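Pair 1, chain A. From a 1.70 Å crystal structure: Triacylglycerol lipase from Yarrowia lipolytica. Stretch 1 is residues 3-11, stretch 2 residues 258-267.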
# COMPACT_ATOMS: atom_id res chain seq x y z
N THR A 3 3.70 3.71 -20.78
CA THR A 3 5.08 3.75 -20.30
C THR A 3 5.59 5.17 -20.39
O THR A 3 5.13 5.94 -21.23
CB THR A 3 6.01 2.83 -21.12
OG1 THR A 3 6.13 3.32 -22.44
CG2 THR A 3 5.43 1.40 -21.17
N SER A 4 6.61 5.50 -19.62
CA SER A 4 7.16 6.83 -19.71
C SER A 4 8.54 6.74 -19.13
O SER A 4 8.82 5.76 -18.40
CB SER A 4 6.31 7.71 -18.77
OG SER A 4 6.66 9.06 -18.83
N THR A 5 9.36 7.77 -19.41
CA THR A 5 10.57 7.99 -18.59
C THR A 5 10.57 9.37 -17.90
O THR A 5 11.64 9.80 -17.47
CB THR A 5 11.83 7.87 -19.38
OG1 THR A 5 11.90 8.89 -20.40
CG2 THR A 5 11.84 6.44 -20.07
N GLU A 6 9.39 9.94 -17.78
CA GLU A 6 9.29 11.27 -17.16
C GLU A 6 9.20 11.14 -15.66
O GLU A 6 8.48 10.28 -15.10
CB GLU A 6 8.06 12.06 -17.65
CG GLU A 6 8.07 12.28 -19.15
CD GLU A 6 6.93 13.24 -19.61
OE1 GLU A 6 5.83 13.29 -19.01
OE2 GLU A 6 7.15 13.93 -20.63
N THR A 7 9.99 12.00 -14.97
CA THR A 7 9.88 12.00 -13.48
C THR A 7 9.97 13.44 -13.03
O THR A 7 10.37 14.28 -13.85
CB THR A 7 11.01 11.18 -12.72
OG1 THR A 7 12.32 11.76 -12.98
CG2 THR A 7 10.96 9.70 -13.24
N SER A 8 9.59 13.72 -11.80
CA SER A 8 9.59 15.10 -11.27
C SER A 8 10.01 15.04 -9.79
O SER A 8 9.74 14.08 -9.07
CB SER A 8 8.09 15.63 -11.28
OG SER A 8 7.70 15.86 -12.63
N HIS A 9 10.68 16.09 -9.36
CA HIS A 9 11.03 16.24 -7.96
C HIS A 9 9.90 16.62 -7.05
O HIS A 9 8.82 16.99 -7.55
CB HIS A 9 12.23 17.27 -7.83
CG HIS A 9 13.52 16.75 -8.32
ND1 HIS A 9 14.21 15.78 -7.63
CD2 HIS A 9 14.23 16.97 -9.48
CE1 HIS A 9 15.34 15.50 -8.29
NE2 HIS A 9 15.35 16.18 -9.42
N ILE A 10 10.16 16.57 -5.72
CA ILE A 10 9.12 16.91 -4.74
C ILE A 10 9.70 17.90 -3.74
O ILE A 10 10.94 18.08 -3.69
CB ILE A 10 8.64 15.67 -3.91
CG1 ILE A 10 9.77 15.00 -3.09
CG2 ILE A 10 7.98 14.62 -4.92
CD1 ILE A 10 9.17 13.88 -2.12
N ASP A 11 8.83 18.49 -2.95
CA ASP A 11 9.25 19.39 -1.91
C ASP A 11 9.26 18.72 -0.53
O ASP A 11 8.86 17.64 -0.40
CB ASP A 11 8.37 20.64 -1.90
CG ASP A 11 6.93 20.35 -1.55
OD1 ASP A 11 6.58 19.30 -1.12
OD2 ASP A 11 6.15 21.26 -1.71
N PRO A 258 17.93 11.44 0.66
CA PRO A 258 17.89 12.89 0.44
C PRO A 258 16.58 13.30 -0.30
O PRO A 258 15.97 12.57 -1.07
CB PRO A 258 19.09 13.20 -0.45
CG PRO A 258 19.76 11.95 -0.65
CD PRO A 258 18.96 10.78 -0.17
N LEU A 259 16.19 14.55 -0.05
CA LEU A 259 14.99 15.09 -0.73
C LEU A 259 15.08 15.01 -2.23
O LEU A 259 14.07 14.73 -2.86
CB LEU A 259 14.85 16.59 -0.30
CG LEU A 259 13.66 17.31 -0.94
CD1 LEU A 259 12.35 16.66 -0.57
CD2 LEU A 259 13.64 18.78 -0.30
N SER A 260 16.27 15.25 -2.80
CA SER A 260 16.41 15.25 -4.25
C SER A 260 16.11 13.86 -4.89
O SER A 260 15.97 13.79 -6.10
CB SER A 260 17.85 15.63 -4.60
OG SER A 260 18.78 14.86 -3.84
N ASN A 261 16.10 12.85 -4.05
CA ASN A 261 16.13 11.48 -4.57
C ASN A 261 14.82 10.74 -4.32
O ASN A 261 14.74 9.51 -4.57
CB ASN A 261 17.27 10.73 -3.96
CG ASN A 261 18.54 11.07 -4.69
OD1 ASN A 261 19.08 10.29 -5.56
ND2 ASN A 261 19.04 12.23 -4.39
N VAL A 262 13.75 11.45 -4.04
CA VAL A 262 12.42 10.82 -4.08
C VAL A 262 11.65 11.53 -5.26
O VAL A 262 11.50 12.77 -5.23
CB VAL A 262 11.69 11.04 -2.76
CG1 VAL A 262 10.24 10.38 -2.76
CG2 VAL A 262 12.46 10.55 -1.50
N VAL A 263 11.18 10.78 -6.26
CA VAL A 263 10.70 11.43 -7.48
C VAL A 263 9.28 10.88 -7.76
O VAL A 263 8.96 9.73 -7.41
CB VAL A 263 11.65 11.25 -8.70
CG1 VAL A 263 12.98 12.01 -8.45
CG2 VAL A 263 11.89 9.70 -8.99
N MET A 264 8.47 11.70 -8.46
CA MET A 264 7.15 11.22 -8.89
C MET A 264 7.30 10.72 -10.32
O MET A 264 7.89 11.41 -11.17
CB MET A 264 6.20 12.45 -8.90
CG MET A 264 6.10 13.25 -7.58
SD MET A 264 5.56 12.22 -6.24
CE MET A 264 3.76 11.95 -6.65
N CYS A 265 6.84 9.49 -10.60
CA CYS A 265 7.10 8.85 -11.91
C CYS A 265 5.82 8.91 -12.71
O CYS A 265 4.82 8.57 -12.13
CB CYS A 265 7.39 7.35 -11.64
SG CYS A 265 8.87 7.24 -10.52
N GLN A 266 5.92 9.30 -13.96
CA GLN A 266 4.73 9.11 -14.93
C GLN A 266 4.60 7.64 -15.29
O GLN A 266 5.56 6.85 -15.27
CB GLN A 266 4.85 9.91 -16.14
CG GLN A 266 4.86 11.44 -15.87
CD GLN A 266 3.55 12.03 -15.57
OE1 GLN A 266 2.64 11.36 -15.13
NE2 GLN A 266 3.45 13.35 -15.74
N GLY A 267 3.37 7.28 -15.61
CA GLY A 267 3.09 5.99 -16.26
C GLY A 267 2.88 4.76 -15.43
O GLY A 267 3.13 4.69 -14.22
O HOH W 1 5.70 15.00 -16.92
O HOH W 2 6.66 13.13 -13.31
O HOH W 3 12.79 15.24 -5.28

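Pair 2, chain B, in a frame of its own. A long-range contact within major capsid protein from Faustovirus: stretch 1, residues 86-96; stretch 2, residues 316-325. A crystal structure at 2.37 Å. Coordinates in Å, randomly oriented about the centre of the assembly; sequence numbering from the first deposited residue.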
# COMPACT_ATOMS: atom_id res chain seq x y z
N ASN B 86 -31.69 15.26 4.18
CA ASN B 86 -32.28 15.66 5.46
C ASN B 86 -33.70 15.10 5.62
O ASN B 86 -34.65 15.83 5.90
CB ASN B 86 -32.27 17.19 5.60
CG ASN B 86 -32.59 17.65 7.01
OD1 ASN B 86 -32.20 17.02 7.99
ND2 ASN B 86 -33.32 18.76 7.11
N SER B 87 -33.83 13.79 5.44
CA SER B 87 -35.14 13.16 5.51
C SER B 87 -34.97 11.71 5.93
O SER B 87 -33.86 11.18 6.01
CB SER B 87 -35.87 13.24 4.17
OG SER B 87 -35.21 12.48 3.17
N THR B 88 -36.11 11.07 6.21
CA THR B 88 -36.15 9.66 6.57
C THR B 88 -36.66 8.85 5.38
O THR B 88 -37.72 9.15 4.83
CB THR B 88 -37.05 9.43 7.79
OG1 THR B 88 -36.44 10.01 8.95
CG2 THR B 88 -37.25 7.94 8.03
N ILE B 89 -35.90 7.83 5.00
CA ILE B 89 -36.24 6.93 3.90
C ILE B 89 -36.47 5.55 4.48
O ILE B 89 -35.66 5.06 5.28
CB ILE B 89 -35.12 6.91 2.84
CG1 ILE B 89 -34.90 8.32 2.27
CG2 ILE B 89 -35.44 5.93 1.73
CD1 ILE B 89 -33.75 8.41 1.30
N GLN B 90 -37.57 4.91 4.09
CA GLN B 90 -37.94 3.61 4.63
C GLN B 90 -38.23 2.63 3.51
O GLN B 90 -39.03 2.92 2.61
CB GLN B 90 -39.15 3.71 5.56
CG GLN B 90 -39.44 2.42 6.30
CD GLN B 90 -40.78 2.43 7.00
OE1 GLN B 90 -41.83 2.54 6.37
NE2 GLN B 90 -40.75 2.32 8.33
N PHE B 91 -37.60 1.46 3.57
CA PHE B 91 -37.86 0.36 2.66
C PHE B 91 -38.59 -0.75 3.39
O PHE B 91 -38.30 -1.04 4.55
CB PHE B 91 -36.56 -0.21 2.08
CG PHE B 91 -35.70 0.80 1.38
CD1 PHE B 91 -34.77 1.55 2.09
CD2 PHE B 91 -35.79 0.97 0.01
CE1 PHE B 91 -33.97 2.47 1.44
CE2 PHE B 91 -34.98 1.89 -0.64
CZ PHE B 91 -34.07 2.64 0.08
N SER B 92 -39.55 -1.37 2.71
CA SER B 92 -40.05 -2.66 3.16
C SER B 92 -39.13 -3.76 2.64
O SER B 92 -38.54 -3.64 1.56
CB SER B 92 -41.48 -2.89 2.66
OG SER B 92 -42.40 -2.05 3.33
N ILE B 93 -38.99 -4.81 3.43
CA ILE B 93 -38.24 -5.98 2.99
C ILE B 93 -39.22 -6.93 2.31
O ILE B 93 -40.00 -7.61 3.00
CB ILE B 93 -37.51 -6.66 4.17
CG1 ILE B 93 -36.61 -5.65 4.88
CG2 ILE B 93 -36.68 -7.84 3.67
CD1 ILE B 93 -35.91 -6.20 6.10
N PRO B 94 -39.23 -6.99 0.98
CA PRO B 94 -40.27 -7.76 0.29
C PRO B 94 -40.17 -9.24 0.59
O PRO B 94 -39.13 -9.76 1.00
CB PRO B 94 -39.99 -7.48 -1.20
CG PRO B 94 -39.11 -6.27 -1.21
CD PRO B 94 -38.30 -6.35 0.04
N GLN B 95 -41.29 -9.93 0.40
CA GLN B 95 -41.33 -11.38 0.54
C GLN B 95 -40.83 -12.01 -0.75
O GLN B 95 -41.43 -11.82 -1.81
CB GLN B 95 -42.75 -11.84 0.87
CG GLN B 95 -42.81 -13.23 1.48
CD GLN B 95 -44.11 -13.48 2.20
OE1 GLN B 95 -44.25 -13.17 3.38
NE2 GLN B 95 -45.08 -14.04 1.48
N PHE B 96 -39.72 -12.73 -0.66
CA PHE B 96 -39.10 -13.31 -1.85
C PHE B 96 -38.51 -14.68 -1.53
O PHE B 96 -39.07 -15.70 -1.94
CB PHE B 96 -38.02 -12.37 -2.38
CG PHE B 96 -37.52 -12.73 -3.75
CD1 PHE B 96 -38.27 -13.52 -4.60
CD2 PHE B 96 -36.29 -12.27 -4.20
CE1 PHE B 96 -37.81 -13.85 -5.86
CE2 PHE B 96 -35.82 -12.59 -5.46
CZ PHE B 96 -36.58 -13.39 -6.29
N PRO B 316 -42.10 -11.69 10.30
CA PRO B 316 -43.16 -11.64 9.28
C PRO B 316 -43.09 -10.41 8.38
O PRO B 316 -42.57 -9.36 8.76
CB PRO B 316 -44.44 -11.65 10.11
CG PRO B 316 -44.07 -12.38 11.35
CD PRO B 316 -42.63 -12.03 11.63
N TYR B 317 -43.64 -10.57 7.18
CA TYR B 317 -43.74 -9.49 6.21
C TYR B 317 -44.82 -8.50 6.63
O TYR B 317 -45.81 -8.86 7.27
CB TYR B 317 -44.05 -10.08 4.83
CG TYR B 317 -44.24 -9.09 3.71
CD1 TYR B 317 -43.29 -8.11 3.44
CD2 TYR B 317 -45.36 -9.16 2.89
CE1 TYR B 317 -43.47 -7.22 2.40
CE2 TYR B 317 -45.55 -8.27 1.85
CZ TYR B 317 -44.60 -7.30 1.61
OH TYR B 317 -44.78 -6.41 0.58
N GLY B 318 -44.61 -7.23 6.27
CA GLY B 318 -45.52 -6.17 6.64
C GLY B 318 -45.18 -5.48 7.94
O GLY B 318 -45.75 -4.41 8.22
N GLN B 319 -44.29 -6.04 8.75
CA GLN B 319 -43.85 -5.44 10.00
C GLN B 319 -42.33 -5.34 10.07
O GLN B 319 -41.78 -5.13 11.16
CB GLN B 319 -44.39 -6.23 11.19
CG GLN B 319 -44.45 -7.73 10.94
CD GLN B 319 -44.65 -8.53 12.21
OE1 GLN B 319 -43.78 -9.30 12.61
NE2 GLN B 319 -45.81 -8.36 12.84
N ARG B 320 -41.65 -5.48 8.94
CA ARG B 320 -40.20 -5.44 8.86
C ARG B 320 -39.78 -4.33 7.90
O ARG B 320 -40.29 -4.26 6.77
CB ARG B 320 -39.64 -6.79 8.42
CG ARG B 320 -40.26 -7.33 7.14
CD ARG B 320 -39.88 -8.78 6.89
NE ARG B 320 -40.10 -9.17 5.50
CZ ARG B 320 -40.01 -10.42 5.05
NH1 ARG B 320 -39.72 -11.41 5.89
NH2 ARG B 320 -40.22 -10.68 3.77
N PHE B 321 -38.88 -3.46 8.34
CA PHE B 321 -38.50 -2.30 7.55
C PHE B 321 -37.03 -1.99 7.74
O PHE B 321 -36.43 -2.33 8.77
CB PHE B 321 -39.33 -1.07 7.92
CG PHE B 321 -40.81 -1.25 7.75
CD1 PHE B 321 -41.41 -0.99 6.53
CD2 PHE B 321 -41.59 -1.67 8.81
CE1 PHE B 321 -42.78 -1.15 6.37
CE2 PHE B 321 -42.96 -1.83 8.66
CZ PHE B 321 -43.55 -1.57 7.44
N ILE B 322 -36.45 -1.34 6.73
CA ILE B 322 -35.13 -0.73 6.83
C ILE B 322 -35.33 0.78 6.72
O ILE B 322 -35.75 1.28 5.67
CB ILE B 322 -34.17 -1.24 5.75
CG1 ILE B 322 -33.83 -2.71 5.99
CG2 ILE B 322 -32.90 -0.40 5.72
CD1 ILE B 322 -33.15 -2.98 7.31
N THR B 323 -35.05 1.49 7.80
CA THR B 323 -35.22 2.94 7.87
C THR B 323 -33.85 3.60 7.86
O THR B 323 -32.94 3.17 8.58
CB THR B 323 -36.01 3.34 9.12
OG1 THR B 323 -37.38 2.95 8.97
CG2 THR B 323 -35.92 4.84 9.36
N VAL B 324 -33.70 4.63 7.04
CA VAL B 324 -32.42 5.32 6.87
C VAL B 324 -32.66 6.82 7.01
O VAL B 324 -33.47 7.40 6.28
CB VAL B 324 -31.78 5.01 5.51
CG1 VAL B 324 -30.46 5.75 5.38
CG2 VAL B 324 -31.58 3.52 5.33
N ASP B 325 -31.95 7.44 7.95
CA ASP B 325 -31.93 8.89 8.08
C ASP B 325 -30.80 9.45 7.22
O ASP B 325 -29.67 8.95 7.27
CB ASP B 325 -31.75 9.32 9.54
CG ASP B 325 -32.94 8.95 10.40
OD1 ASP B 325 -34.03 8.69 9.84
OD2 ASP B 325 -32.79 8.91 11.64

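In both pairs two distant stretches of one chain run antiparallel as a short two-stranded ladder, and the second stretch enters its strand from a turn or 3-10 segment. Fourteen central residues superpose with an RMSD of 1.0 Å. The closest agreement is at Thr7(A) on Gln90(B), His9(A) on Ser92(B) and Val263(A) on Phe321(B), each with CA atoms 0.4 Å apart.

The hydrogen-bonded pair at the centre is Ser8(A) with Met264(A) in pair 1 and Phe91(B) with Ile322(B) in pair 2. In pair 1 Ser8(A) N reaches Met264(A) O at 2.9 Å and Met264(A) N returns to Ser8(A) O at 2.8 Å; in pair 2 Phe91(B) N to Ile322(B) O is 2.8 Å and Ile322(B) N to Phe91(B) O is 2.9 Å. One step along, Gln266(A) N donates to Glu6(A) O at 3.0 Å, as Val324(B) N does to Ile89(B) O at 2.7 Å. Pair 2 closes this second ring with Ile89(B) N to Val324(B) O at 2.8 Å, and its ladder extends to Thr88(B) and Asp325(B), whose OG1 and OD1 are hydrogen-bonded at 2.9 Å.

The same backbone spacing accommodates quite different side chains. At the matched non-hydrogen-bonded pair, Thr7(A) sets CG2 4.2 Å from Cys265(A) SG, whereas Gln90(B) extends its chain, with CG 3.4 Å from Thr323(B) OG1 and a weak hydrogen bond from NE2 to that OG1 at 3.5 Å. The long side chain also lays NE2 over one face of the Phe321(B) ring, a reach that Thr7(A), which meets Val263(A) CB to CB at 4.1 Å, does not have.

On the face bearing Ser8(A) and Met264(A), both pairs bring the two CB atoms to similar distances: Ser8(A) CB to Met264(A) CB is 4.4 Å, and Phe91(B) CB to Ile322(B) CB is 4.5 Å. They differ around the matched carbonyl. A water bridges Ser8(A) OG and Met264(A) O, at 3.0 Å from each, while Ile322(B) O lies at the edge of the Phe91(B) ring.

The isoleucines Ile10(A) and Ile93(B) occupy matching positions with different chi1 wells, p and m, and each packs on the matched strand residue. Ile10(A) CG2 lies 3.5 Å from Met264(A) CG, and Ile93(B) CD1 lies 4.1 Å from Ile322(B) CG1. Ile10(A) adds Val262(A), CD1 to CG1 at 3.7 Å, and Leu259(A), CG1 to CD1 at 4.0 Å.

The corner where the second stretch turns is solved differently. In pair 1 one water joins four groups: it accepts from Ile10(A) N at 3.0 Å, donates to Leu259(A) O and Val262(A) O at 2.8 Å each, and lies 2.8 Å from His9(A) ND1. In pair 2 Arg320(B), matching Val262(A), ties the turn to a different backbone atom: its NE and NH2 both donate to Ile93(B) O, at 2.9 and 3.2 Å, while Ile93(B) CG2 sits over one guanidinium face. Tyr317(B), matching Leu259(A), offers a ring face to Gln95(B) N.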